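Local coordinates for uncharacterized protein YjgB (Bacillus subtilis, PDB 4YGT) that is of unknown function but is a putative secreted lipoprotein, the first structural representative of the DUF4309 family, which is grouped with the PepSY clan, at residues Y78-H83 with S89-F94; G47-A52 with D67-N72; L39-S44 with V155-K160; Y133-G138 with L142-G147. All coordinates share one frame; numbering follows the deposited sequence.

Interaction 1: residues Y78-H83 with S89-F94. With SO4 (sulfate ion), chain B.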
# COMPACT_ATOMS: atom_id res chain seq x y z
N TYR A 78 2.43 -3.87 6.58
CA TYR A 78 3.17 -3.02 5.64
C TYR A 78 4.38 -3.71 5.13
O TYR A 78 4.95 -4.55 5.82
CB TYR A 78 3.65 -1.68 6.22
CG TYR A 78 2.57 -0.69 6.56
CD1 TYR A 78 2.07 0.19 5.61
CD2 TYR A 78 2.07 -0.62 7.85
CE1 TYR A 78 1.08 1.12 5.94
CE2 TYR A 78 1.10 0.31 8.19
CZ TYR A 78 0.59 1.15 7.24
OH TYR A 78 -0.38 1.99 7.70
N GLY A 79 4.82 -3.26 3.97
CA GLY A 79 6.03 -3.68 3.30
C GLY A 79 6.76 -2.45 2.81
O GLY A 79 6.13 -1.51 2.32
N PHE A 80 8.07 -2.42 2.97
CA PHE A 80 8.91 -1.34 2.48
C PHE A 80 10.06 -1.91 1.67
O PHE A 80 10.78 -2.77 2.16
CB PHE A 80 9.46 -0.51 3.64
CG PHE A 80 8.38 0.15 4.47
CD1 PHE A 80 7.77 -0.53 5.52
CD2 PHE A 80 7.98 1.45 4.20
CE1 PHE A 80 6.78 0.08 6.29
CE2 PHE A 80 6.98 2.06 4.96
CZ PHE A 80 6.39 1.37 5.99
N SER A 81 10.21 -1.47 0.44
CA SER A 81 11.36 -1.80 -0.39
C SER A 81 12.20 -0.52 -0.48
O SER A 81 11.67 0.58 -0.26
CB SER A 81 10.94 -2.33 -1.76
OG SER A 81 10.40 -1.31 -2.58
N TYR A 82 13.50 -0.64 -0.75
CA TYR A 82 14.41 0.50 -0.78
C TYR A 82 15.26 0.58 -2.05
O TYR A 82 15.54 -0.45 -2.67
CB TYR A 82 15.35 0.41 0.43
CG TYR A 82 14.63 0.11 1.73
CD1 TYR A 82 13.86 1.09 2.37
CD2 TYR A 82 14.68 -1.16 2.31
CE1 TYR A 82 13.15 0.80 3.54
CE2 TYR A 82 13.99 -1.45 3.49
CZ TYR A 82 13.24 -0.46 4.11
OH TYR A 82 12.57 -0.72 5.29
N HIS A 83 15.72 1.80 -2.41
CA HIS A 83 16.68 1.98 -3.51
C HIS A 83 18.07 1.57 -3.00
O HIS A 83 18.22 1.25 -1.81
CB HIS A 83 16.71 3.44 -4.02
CG HIS A 83 15.42 4.00 -4.52
ND1 HIS A 83 14.91 3.64 -5.75
CD2 HIS A 83 14.64 4.97 -3.99
CE1 HIS A 83 13.80 4.36 -5.89
NE2 HIS A 83 13.60 5.17 -4.86
N SER A 89 11.72 2.90 -1.84
CA SER A 89 11.35 2.86 -3.26
C SER A 89 9.87 2.54 -3.41
O SER A 89 9.27 3.01 -4.37
CB SER A 89 12.21 1.88 -4.05
OG SER A 89 12.30 0.60 -3.44
N GLU A 90 9.26 1.78 -2.46
CA GLU A 90 7.85 1.42 -2.54
C GLU A 90 7.28 1.10 -1.18
O GLU A 90 7.97 0.54 -0.33
CB GLU A 90 7.68 0.20 -3.48
CG GLU A 90 6.25 -0.23 -3.77
CD GLU A 90 6.09 -1.33 -4.80
OE1 GLU A 90 7.00 -1.52 -5.64
OE2 GLU A 90 5.03 -1.99 -4.79
N ILE A 91 6.00 1.49 -0.98
CA ILE A 91 5.29 1.16 0.27
C ILE A 91 4.13 0.26 -0.14
O ILE A 91 3.47 0.53 -1.13
CB ILE A 91 4.83 2.40 1.12
CG1 ILE A 91 6.01 3.38 1.37
CG2 ILE A 91 4.20 1.96 2.45
CD1 ILE A 91 5.66 4.76 1.97
N ARG A 92 3.96 -0.84 0.59
CA ARG A 92 2.91 -1.81 0.37
C ARG A 92 2.05 -1.90 1.63
O ARG A 92 2.56 -2.17 2.72
CB ARG A 92 3.56 -3.14 0.00
CG ARG A 92 2.66 -4.11 -0.71
CD ARG A 92 3.48 -5.19 -1.37
NE ARG A 92 4.03 -4.79 -2.67
CZ ARG A 92 4.83 -5.56 -3.40
NH1 ARG A 92 5.21 -6.75 -2.94
NH2 ARG A 92 5.29 -5.14 -4.56
N TYR A 93 0.74 -1.60 1.50
CA TYR A 93 -0.29 -1.62 2.54
C TYR A 93 -1.08 -2.93 2.39
O TYR A 93 -1.68 -3.16 1.34
CB TYR A 93 -1.18 -0.37 2.39
CG TYR A 93 -2.34 -0.29 3.35
CD1 TYR A 93 -2.19 0.25 4.62
CD2 TYR A 93 -3.61 -0.74 2.98
CE1 TYR A 93 -3.25 0.29 5.52
CE2 TYR A 93 -4.68 -0.70 3.87
CZ TYR A 93 -4.50 -0.17 5.14
OH TYR A 93 -5.55 -0.14 6.03
N PHE A 94 -1.09 -3.79 3.44
CA PHE A 94 -1.72 -5.11 3.35
C PHE A 94 -3.08 -5.22 4.03
O PHE A 94 -3.73 -6.28 3.95
CB PHE A 94 -0.77 -6.13 3.96
CG PHE A 94 0.43 -6.39 3.09
CD1 PHE A 94 0.36 -7.32 2.05
CD2 PHE A 94 1.65 -5.78 3.36
CE1 PHE A 94 1.49 -7.58 1.26
CE2 PHE A 94 2.77 -6.05 2.58
CZ PHE A 94 2.69 -6.95 1.54
S SO4 B . 8.19 -8.45 -5.91
O1 SO4 B . 9.66 -8.44 -5.84
O2 SO4 B . 7.59 -8.99 -4.69
O3 SO4 B . 7.74 -7.06 -6.12
O4 SO4 B . 7.72 -9.27 -7.01

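Interaction 2: residues G47-A52 with D67-N72. With EDO (1,2-ethanediol), chain C.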
# COMPACT_ATOMS: atom_id res chain seq x y z
N GLY A 47 16.42 2.90 7.86
CA GLY A 47 16.66 3.30 9.24
C GLY A 47 15.46 3.97 9.87
O GLY A 47 15.15 3.68 11.03
N ASP A 48 14.76 4.86 9.13
CA ASP A 48 13.56 5.55 9.62
C ASP A 48 12.41 4.57 9.78
O ASP A 48 11.62 4.69 10.71
CB ASP A 48 13.14 6.70 8.68
CG ASP A 48 14.11 7.87 8.52
OD1 ASP A 48 14.83 8.18 9.49
OD2 ASP A 48 14.11 8.50 7.44
N VAL A 49 12.28 3.62 8.84
CA VAL A 49 11.24 2.59 8.84
C VAL A 49 11.40 1.73 10.11
O VAL A 49 10.44 1.49 10.84
CB VAL A 49 11.27 1.74 7.53
CG1 VAL A 49 10.35 0.54 7.61
CG2 VAL A 49 10.92 2.60 6.31
N HIS A 50 12.63 1.29 10.36
CA HIS A 50 12.98 0.48 11.51
C HIS A 50 12.79 1.26 12.80
O HIS A 50 12.33 0.69 13.78
CB HIS A 50 14.42 -0.03 11.37
CG HIS A 50 14.54 -1.18 10.42
ND1 HIS A 50 15.23 -2.32 10.76
CD2 HIS A 50 14.00 -1.34 9.19
CE1 HIS A 50 15.11 -3.13 9.72
NE2 HIS A 50 14.39 -2.59 8.75
N ALA A 51 13.10 2.56 12.78
CA ALA A 51 12.88 3.45 13.92
C ALA A 51 11.37 3.50 14.26
O ALA A 51 10.99 3.37 15.41
CB ALA A 51 13.43 4.84 13.62
N ALA A 52 10.53 3.61 13.23
CA ALA A 52 9.08 3.71 13.39
C ALA A 52 8.40 2.38 13.74
O ALA A 52 7.58 2.36 14.64
CB ALA A 52 8.45 4.27 12.13
N ASP A 67 10.91 -5.14 3.57
CA ASP A 67 10.90 -5.26 5.03
C ASP A 67 9.43 -5.46 5.35
O ASP A 67 8.64 -4.58 5.03
CB ASP A 67 11.49 -4.01 5.70
CG ASP A 67 12.98 -4.09 5.94
OD1 ASP A 67 13.55 -5.21 5.85
OD2 ASP A 67 13.58 -3.05 6.23
N LEU A 68 9.05 -6.65 5.82
CA LEU A 68 7.63 -6.94 6.02
C LEU A 68 7.20 -6.91 7.50
O LEU A 68 7.83 -7.50 8.38
CB LEU A 68 7.26 -8.29 5.39
CG LEU A 68 7.34 -8.34 3.89
CD1 LEU A 68 7.52 -9.77 3.41
CD2 LEU A 68 6.12 -7.67 3.24
N TYR A 69 6.11 -6.17 7.74
CA TYR A 69 5.52 -5.97 9.05
C TYR A 69 4.13 -6.54 9.00
O TYR A 69 3.30 -6.11 8.20
CB TYR A 69 5.53 -4.49 9.44
CG TYR A 69 6.94 -3.95 9.58
CD1 TYR A 69 7.63 -4.05 10.78
CD2 TYR A 69 7.59 -3.34 8.50
CE1 TYR A 69 8.93 -3.56 10.91
CE2 TYR A 69 8.89 -2.84 8.62
CZ TYR A 69 9.55 -2.96 9.83
OH TYR A 69 10.82 -2.45 9.98
N HIS A 70 3.92 -7.60 9.76
CA HIS A 70 2.67 -8.33 9.81
C HIS A 70 1.57 -7.48 10.41
O HIS A 70 1.85 -6.63 11.24
CB HIS A 70 2.87 -9.62 10.65
CG HIS A 70 1.87 -10.68 10.35
ND1 HIS A 70 0.65 -10.73 10.99
CD2 HIS A 70 1.95 -11.71 9.47
CE1 HIS A 70 0.02 -11.79 10.49
NE2 HIS A 70 0.76 -12.40 9.57
N TRP A 71 0.31 -7.72 10.02
CA TRP A 71 -0.82 -7.04 10.63
C TRP A 71 -0.95 -7.54 12.08
O TRP A 71 -0.64 -8.69 12.37
CB TRP A 71 -2.14 -7.21 9.84
CG TRP A 71 -2.48 -8.62 9.39
CD1 TRP A 71 -2.72 -9.71 10.18
CD2 TRP A 71 -2.75 -9.04 8.03
NE1 TRP A 71 -3.09 -10.79 9.41
CE2 TRP A 71 -3.12 -10.40 8.09
CE3 TRP A 71 -2.68 -8.39 6.77
CZ2 TRP A 71 -3.42 -11.14 6.93
CZ3 TRP A 71 -2.99 -9.12 5.63
CH2 TRP A 71 -3.35 -10.48 5.71
N ASN A 72 -1.32 -6.65 12.98
CA ASN A 72 -1.47 -6.97 14.40
C ASN A 72 -2.74 -6.27 14.91
O ASN A 72 -2.78 -5.05 14.89
CB ASN A 72 -0.23 -6.52 15.17
CG ASN A 72 -0.18 -7.00 16.60
OD1 ASN A 72 -1.20 -7.23 17.24
ND2 ASN A 72 1.02 -7.18 17.10
C1 EDO C . 2.97 -2.61 12.77
O1 EDO C . 3.56 -3.71 12.12
C2 EDO C . 1.48 -2.54 12.45
O2 EDO C . 0.88 -3.80 12.69

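Interaction 3: residues L39-S44 with V155-K160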
# COMPACT_ATOMS: atom_id res chain seq x y z
N LEU A 39 6.80 8.75 6.47
CA LEU A 39 7.80 7.93 5.80
C LEU A 39 7.62 8.15 4.30
O LEU A 39 6.71 7.59 3.70
CB LEU A 39 7.67 6.45 6.21
CG LEU A 39 7.95 6.13 7.68
CD1 LEU A 39 7.49 4.73 8.02
CD2 LEU A 39 9.41 6.32 8.02
N THR A 40 8.46 9.00 3.71
CA THR A 40 8.35 9.47 2.33
C THR A 40 9.20 8.68 1.32
O THR A 40 10.41 8.51 1.50
CB THR A 40 8.71 10.96 2.26
OG1 THR A 40 8.08 11.61 3.35
CG2 THR A 40 8.26 11.66 0.95
N ILE A 41 8.56 8.30 0.20
CA ILE A 41 9.23 7.64 -0.92
C ILE A 41 10.40 8.53 -1.40
O ILE A 41 10.24 9.75 -1.45
CB ILE A 41 8.21 7.32 -2.06
CG1 ILE A 41 7.44 6.04 -1.67
CG2 ILE A 41 8.89 7.14 -3.45
CD1 ILE A 41 6.14 6.03 -2.09
N ASN A 42 11.59 7.91 -1.63
CA ASN A 42 12.83 8.52 -2.12
C ASN A 42 13.44 9.55 -1.14
O ASN A 42 14.39 10.24 -1.50
CB ASN A 42 12.58 9.18 -3.50
CG ASN A 42 13.72 9.14 -4.49
OD1 ASN A 42 14.81 8.59 -4.24
ND2 ASN A 42 13.49 9.73 -5.64
N LYS A 43 12.90 9.64 0.09
CA LYS A 43 13.36 10.61 1.09
C LYS A 43 13.64 9.91 2.43
O LYS A 43 14.74 10.03 2.94
CB LYS A 43 12.31 11.73 1.23
CG LYS A 43 12.84 13.05 1.78
CD LYS A 43 11.73 14.13 1.85
CE LYS A 43 11.28 14.69 0.50
NZ LYS A 43 12.32 15.54 -0.15
N SER A 44 12.66 9.18 2.99
CA SER A 44 12.87 8.47 4.25
C SER A 44 13.68 7.21 3.97
O SER A 44 13.62 6.68 2.85
CB SER A 44 11.54 8.13 4.92
OG SER A 44 10.83 9.33 5.20
N VAL A 155 -2.18 -2.50 -1.44
CA VAL A 155 -2.16 -1.21 -2.13
C VAL A 155 -0.71 -0.75 -2.12
O VAL A 155 -0.11 -0.69 -1.06
CB VAL A 155 -3.11 -0.20 -1.47
CG1 VAL A 155 -3.15 1.10 -2.26
CG2 VAL A 155 -4.51 -0.77 -1.32
N ASN A 156 -0.13 -0.51 -3.31
CA ASN A 156 1.26 -0.07 -3.46
C ASN A 156 1.39 1.40 -3.76
O ASN A 156 0.61 1.96 -4.52
CB ASN A 156 1.96 -0.85 -4.57
CG ASN A 156 1.95 -2.34 -4.40
OD1 ASN A 156 1.72 -2.85 -3.31
ND2 ASN A 156 2.20 -3.06 -5.49
N LEU A 157 2.41 2.05 -3.17
CA LEU A 157 2.73 3.44 -3.46
C LEU A 157 4.16 3.54 -3.94
O LEU A 157 5.06 3.06 -3.26
CB LEU A 157 2.50 4.35 -2.25
CG LEU A 157 2.70 5.86 -2.49
CD1 LEU A 157 1.68 6.42 -3.44
CD2 LEU A 157 2.66 6.59 -1.20
N LYS A 158 4.37 4.17 -5.12
CA LYS A 158 5.71 4.38 -5.65
C LYS A 158 5.75 5.66 -6.48
O LYS A 158 4.70 6.21 -6.80
CB LYS A 158 6.22 3.16 -6.46
CG LYS A 158 5.45 2.78 -7.71
CD LYS A 158 6.28 1.80 -8.53
CE LYS A 158 5.49 1.03 -9.56
NZ LYS A 158 6.16 -0.25 -9.93
N ALA A 159 6.96 6.14 -6.82
CA ALA A 159 7.10 7.31 -7.69
C ALA A 159 6.76 6.96 -9.12
O ALA A 159 7.03 5.83 -9.56
CB ALA A 159 8.52 7.86 -7.62
N LYS A 160 6.12 7.91 -9.83
CA LYS A 160 5.80 7.77 -11.26
C LYS A 160 7.11 7.60 -12.08
O LYS A 160 8.06 8.39 -11.86
CB LYS A 160 5.01 8.99 -11.79
CG LYS A 160 3.49 8.89 -11.62
CD LYS A 160 2.72 9.44 -12.83
CE LYS A 160 2.76 10.97 -12.94
NZ LYS A 160 2.30 11.50 -14.27
OXT LYS A 160 7.18 6.67 -12.91

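Interaction 4: residues Y133-G138 with L142-G147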
# COMPACT_ATOMS: atom_id res chain seq x y z
N TYR A 133 -5.36 -1.81 -10.33
CA TYR A 133 -6.05 -0.57 -10.69
C TYR A 133 -5.15 0.62 -10.27
O TYR A 133 -4.95 0.84 -9.07
CB TYR A 133 -7.41 -0.50 -9.99
CG TYR A 133 -8.41 -1.50 -10.52
CD1 TYR A 133 -8.45 -2.81 -10.03
CD2 TYR A 133 -9.34 -1.14 -11.48
CE1 TYR A 133 -9.39 -3.72 -10.49
CE2 TYR A 133 -10.28 -2.05 -11.97
CZ TYR A 133 -10.29 -3.35 -11.47
OH TYR A 133 -11.22 -4.27 -11.91
N VAL A 134 -4.54 1.33 -11.24
CA VAL A 134 -3.60 2.41 -10.94
C VAL A 134 -4.27 3.78 -11.00
O VAL A 134 -4.89 4.12 -12.01
CB VAL A 134 -2.35 2.37 -11.86
CG1 VAL A 134 -1.30 3.38 -11.41
CG2 VAL A 134 -1.76 0.98 -11.94
N TYR A 135 -4.07 4.58 -9.94
CA TYR A 135 -4.52 5.97 -9.81
C TYR A 135 -3.30 6.89 -9.72
O TYR A 135 -2.48 6.70 -8.84
CB TYR A 135 -5.43 6.14 -8.57
CG TYR A 135 -6.84 5.64 -8.80
CD1 TYR A 135 -7.81 6.47 -9.34
CD2 TYR A 135 -7.18 4.32 -8.52
CE1 TYR A 135 -9.10 6.00 -9.59
CE2 TYR A 135 -8.48 3.85 -8.74
CZ TYR A 135 -9.43 4.69 -9.28
OH TYR A 135 -10.71 4.23 -9.51
N ASP A 136 -3.16 7.86 -10.65
CA ASP A 136 -2.02 8.78 -10.62
C ASP A 136 -2.26 9.83 -9.54
O ASP A 136 -3.37 10.36 -9.44
CB ASP A 136 -1.77 9.42 -11.98
CG ASP A 136 -1.24 8.49 -13.06
OD1 ASP A 136 -0.60 7.46 -12.71
OD2 ASP A 136 -1.38 8.82 -14.25
N THR A 137 -1.24 10.07 -8.70
CA THR A 137 -1.30 11.00 -7.55
C THR A 137 -0.06 11.94 -7.54
O THR A 137 0.87 11.78 -6.74
CB THR A 137 -1.44 10.22 -6.23
OG1 THR A 137 -0.29 9.39 -6.05
CG2 THR A 137 -2.70 9.36 -6.19
N GLY A 138 -0.07 12.89 -8.45
CA GLY A 138 1.01 13.86 -8.61
C GLY A 138 2.27 13.22 -9.14
O GLY A 138 2.29 12.71 -10.26
N LEU A 142 -0.73 5.17 -6.99
CA LEU A 142 -1.33 4.20 -6.07
C LEU A 142 -1.80 3.03 -6.86
O LEU A 142 -2.64 3.18 -7.75
CB LEU A 142 -2.53 4.81 -5.37
CG LEU A 142 -2.39 5.43 -4.04
CD1 LEU A 142 -3.75 5.77 -3.54
CD2 LEU A 142 -1.71 4.50 -3.05
N HIS A 143 -1.24 1.86 -6.55
CA HIS A 143 -1.55 0.62 -7.24
C HIS A 143 -2.44 -0.23 -6.36
O HIS A 143 -1.96 -0.81 -5.39
CB HIS A 143 -0.24 -0.12 -7.54
CG HIS A 143 0.66 0.58 -8.52
ND1 HIS A 143 0.85 0.09 -9.80
CD2 HIS A 143 1.43 1.68 -8.36
CE1 HIS A 143 1.71 0.90 -10.37
NE2 HIS A 143 2.09 1.88 -9.54
N PHE A 144 -3.76 -0.25 -6.64
CA PHE A 144 -4.69 -1.09 -5.88
C PHE A 144 -4.68 -2.48 -6.52
O PHE A 144 -5.23 -2.65 -7.61
CB PHE A 144 -6.10 -0.51 -5.84
CG PHE A 144 -6.22 0.79 -5.10
CD1 PHE A 144 -6.07 2.00 -5.78
CD2 PHE A 144 -6.52 0.82 -3.74
CE1 PHE A 144 -6.23 3.22 -5.10
CE2 PHE A 144 -6.65 2.04 -3.07
CZ PHE A 144 -6.52 3.23 -3.76
N VAL A 145 -4.02 -3.46 -5.87
CA VAL A 145 -3.89 -4.82 -6.42
C VAL A 145 -5.06 -5.69 -5.91
O VAL A 145 -5.06 -6.14 -4.77
CB VAL A 145 -2.49 -5.41 -6.12
CG1 VAL A 145 -2.34 -6.80 -6.71
CG2 VAL A 145 -1.38 -4.50 -6.64
N ILE A 146 -6.04 -5.94 -6.80
CA ILE A 146 -7.26 -6.72 -6.54
C ILE A 146 -7.05 -8.19 -6.93
O ILE A 146 -6.51 -8.49 -8.00
CB ILE A 146 -8.47 -6.06 -7.28
CG1 ILE A 146 -8.54 -4.52 -7.01
CG2 ILE A 146 -9.81 -6.76 -7.01
CD1 ILE A 146 -9.24 -4.02 -5.71
N GLY A 147 -7.48 -9.08 -6.05
CA GLY A 147 -7.34 -10.53 -6.23
C GLY A 147 -8.37 -11.15 -7.16
O GLY A 147 -9.02 -10.43 -7.93

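Interaction 1: residues Y78-H83 with S89-F94
Tyr-78 and Tyr-93 meet as an offset edge-to-face pair: the edge of Tyr-93, led by CD1, is turned toward the face of Tyr-78, and the two planes stand 69° apart. The closest atoms are Tyr-78 CE1 and Tyr-93 CD1, at 3.6 Å. In Tyr-93 a chi1 of 177° swings CG away from the backbone nitrogen and brings CD1 to the Tyr-78 ring. Tyr-78 CD1 also lies 4.2 Å from Ile-91 CG2. With an alanine here instead of Tyr-78, the Tyr-93 edge would probably lose its aromatic partner and a gap would open beside Ile-91 CG2. On the same face Phe-80 and Ile-91 run side by side, Phe-80 CE2 lying 3.7 Å from Ile-91 CG2; Phe-53 packs against both Tyr-78 and Phe-80. The other face is more polar. Ser-81 OG and Ser-89 OG share a hydrogen bond of 2.8 Å, while Arg-92 NH2 reaches Glu-90 OE2 in a salt bridge of 3.2 Å and bonds weakly to a sulfate ion, probably from the crystallisation liquor, that Arg-65 also holds. At the turn end, Ser-89 CB sits over the face of the His-83 ring in a CH-pi contact. Gly-79 and Arg-92 exchange backbone bonds. Ser-81 O accepts Ser-89 N at 2.8 Å and, weakly, Glu-90 N, so two residues face one: an antiparallel beta hairpin carrying a classic beta bulge.

Interaction 2: residues G47-A52 with D67-N72
His-50 and Asp-67 make the polar grip of this contact, NE2 of His-50 donating to OD2 of Asp-67 over 2.7 Å. OD2 lies at the edge of the imidazole, 4° out of the ring plane, yet it is met from above the carboxylate plane, and the two flat groups stand 53° apart. Tyr-69 brings its hydroxyl over one face of the same imidazole, with OH 3.5 Å from His-50 CD2. Beside it Val-49 CG1, placed anti to the backbone N (chi1 171°), comes obliquely to the Tyr-69 ring and lies 3.8 Å from CE2. These four side chains form the close-packed part, where helix and strand approach through side chains alone; the axes of 47-52 and 67-69 are 10.9 Å apart at their closest.

The other side is loose. Ala-51 and Ala-52 lie on the exposed side of the helix, and His-70 and Asn-72 are exposed where the chain leaves the sheet. There an ethanediol, probably from the crystallisation liquor, rests by Tyr-69 CB, with O1 3.4 Å from that carbon.

The polar tips are linked further: Asp-67 OD2 also meets Tyr-82 OH, His-50 ND1 meets Glu-55 OE2, and Tyr-69 OH bonds to Gly-54 O. Carboxylates at both imidazole nitrogens fix the ring's rotation and would be expected to stabilise a protonated His-50.

Interaction 3: residues L39-S44 with V155-K160
Ile-41 reaches from its loop to Leu-157 on the C-terminal strand, and its CD1 methyl does most of the touching. The apolar contacts come first. Ile-41 CD1 sits 3.5 Å from Leu-157 CG and 3.6 Å from Leu-157 CD2, the side chains crossing obliquely. In Leu-157 a chi1 of -175° turns CG away from the backbone nitrogen and lays the branch point and one methyl beside that tip. The second branch of Ile-41 serves another residue: CG2 lies 4.2 Å from Ala-159 CB, a looser touch near the exposed end of the strand.

Side chain also meets backbone. The same CD1 approaches Leu-157 O at 3.4 Å and Lys-158 CA at 3.9 Å, so Ile-41 spans three successive strand residues while the Lys-158 side chain points away.

Polar bonds lie within the loop and set its shape. Thr-40 O accepts from both Lys-43 N and Ser-44 N, and Thr-40 N gives its hydrogen to Ser-44 OG over 2.8 Å, closing a compact turn behind Ile-41. Backbone bonds from Ile-41 to Gly-30 and from Asn-42 and Ser-44 to Ile-88 hold this turn beside the sheet. Ile-88 also touches Ile-41, and Met-32 covers Leu-157. This is plain apolar packing of a loop, one between helices 14-27 and 46-53, on the C-terminal strand, which lies in the middle of the antiparallel sheet.

Interaction 4: residues Y133-G138 with L142-G147
Tyr-133 lies across Ile-146, the two side chains crossing at about a right angle. From the strand, Tyr-133 CB passes 4.4 Å from Phe-144 CB, its neighbour across the pair, and has Phe-144 O nearby. The ring then turns along the partner strand, CG standing anti to the carbonyl carbon (chi1 -69°), and this carries CD1 to 3.5 Å from Ile-146 CG1. CE1 follows at 3.7 Å from the same Ile-146 CG1 and approaches Ile-146 CB more loosely. Farther out the ring leaves Ile-146, and its wider surroundings include Pro-109, Val-119 and Val-122. A serine in place of Tyr-133 would probably leave Ile-146 CG1 without its aromatic cover and open a gap between the strand and Pro-109.

Tyr-135 and Phe-144 cross on the same face, planes 86° apart, with Tyr-135 CD2 3.7 Å from Phe-144 CE1. On the opposite face Val-134 and His-143 point the same way, and Val-134 CG1 stands over the centre of the imidazole in a CH-pi contact. His-143 ND1 bonds to Asp-132 OD2, which holds the ring's rotation.

Four backbone bonds tie the strands. Tyr-133 and Phe-144 exchange one pair, Tyr-135 and Leu-142 the other, with Tyr-135 N to Leu-142 O nearly straight at 172°.

This hairpin of strands 131-137 and 140-146 is flanked in the sheet by strand 121-124 beside the first and strand 152-159 beside the second, while helix 109-116 packs Leu-112 against Tyr-135 and Phe-144.

In the fold
From the N terminus, helix 14-27 leads into loop 39-44, which meets the C-terminal strand: interaction 3 closes the longest loop, and the other three contacts nest inside it. Interaction 2 comes first within, joining helix 46-53 to edge strand 67-69. Interaction 1 follows as a hairpin, its strand 77-82 lying next to 67-69 in the sheet. Interaction 4 is the second hairpin, on the opposite side of the chain's centre from interaction 2. Interactions 2, 1 and 4 stand in series, and none of the contacts cross along the chain. The two hairpins do not touch. Strand 152-159 runs between them, pairing with 88-95 and 140-146, and so completes one antiparallel sheet.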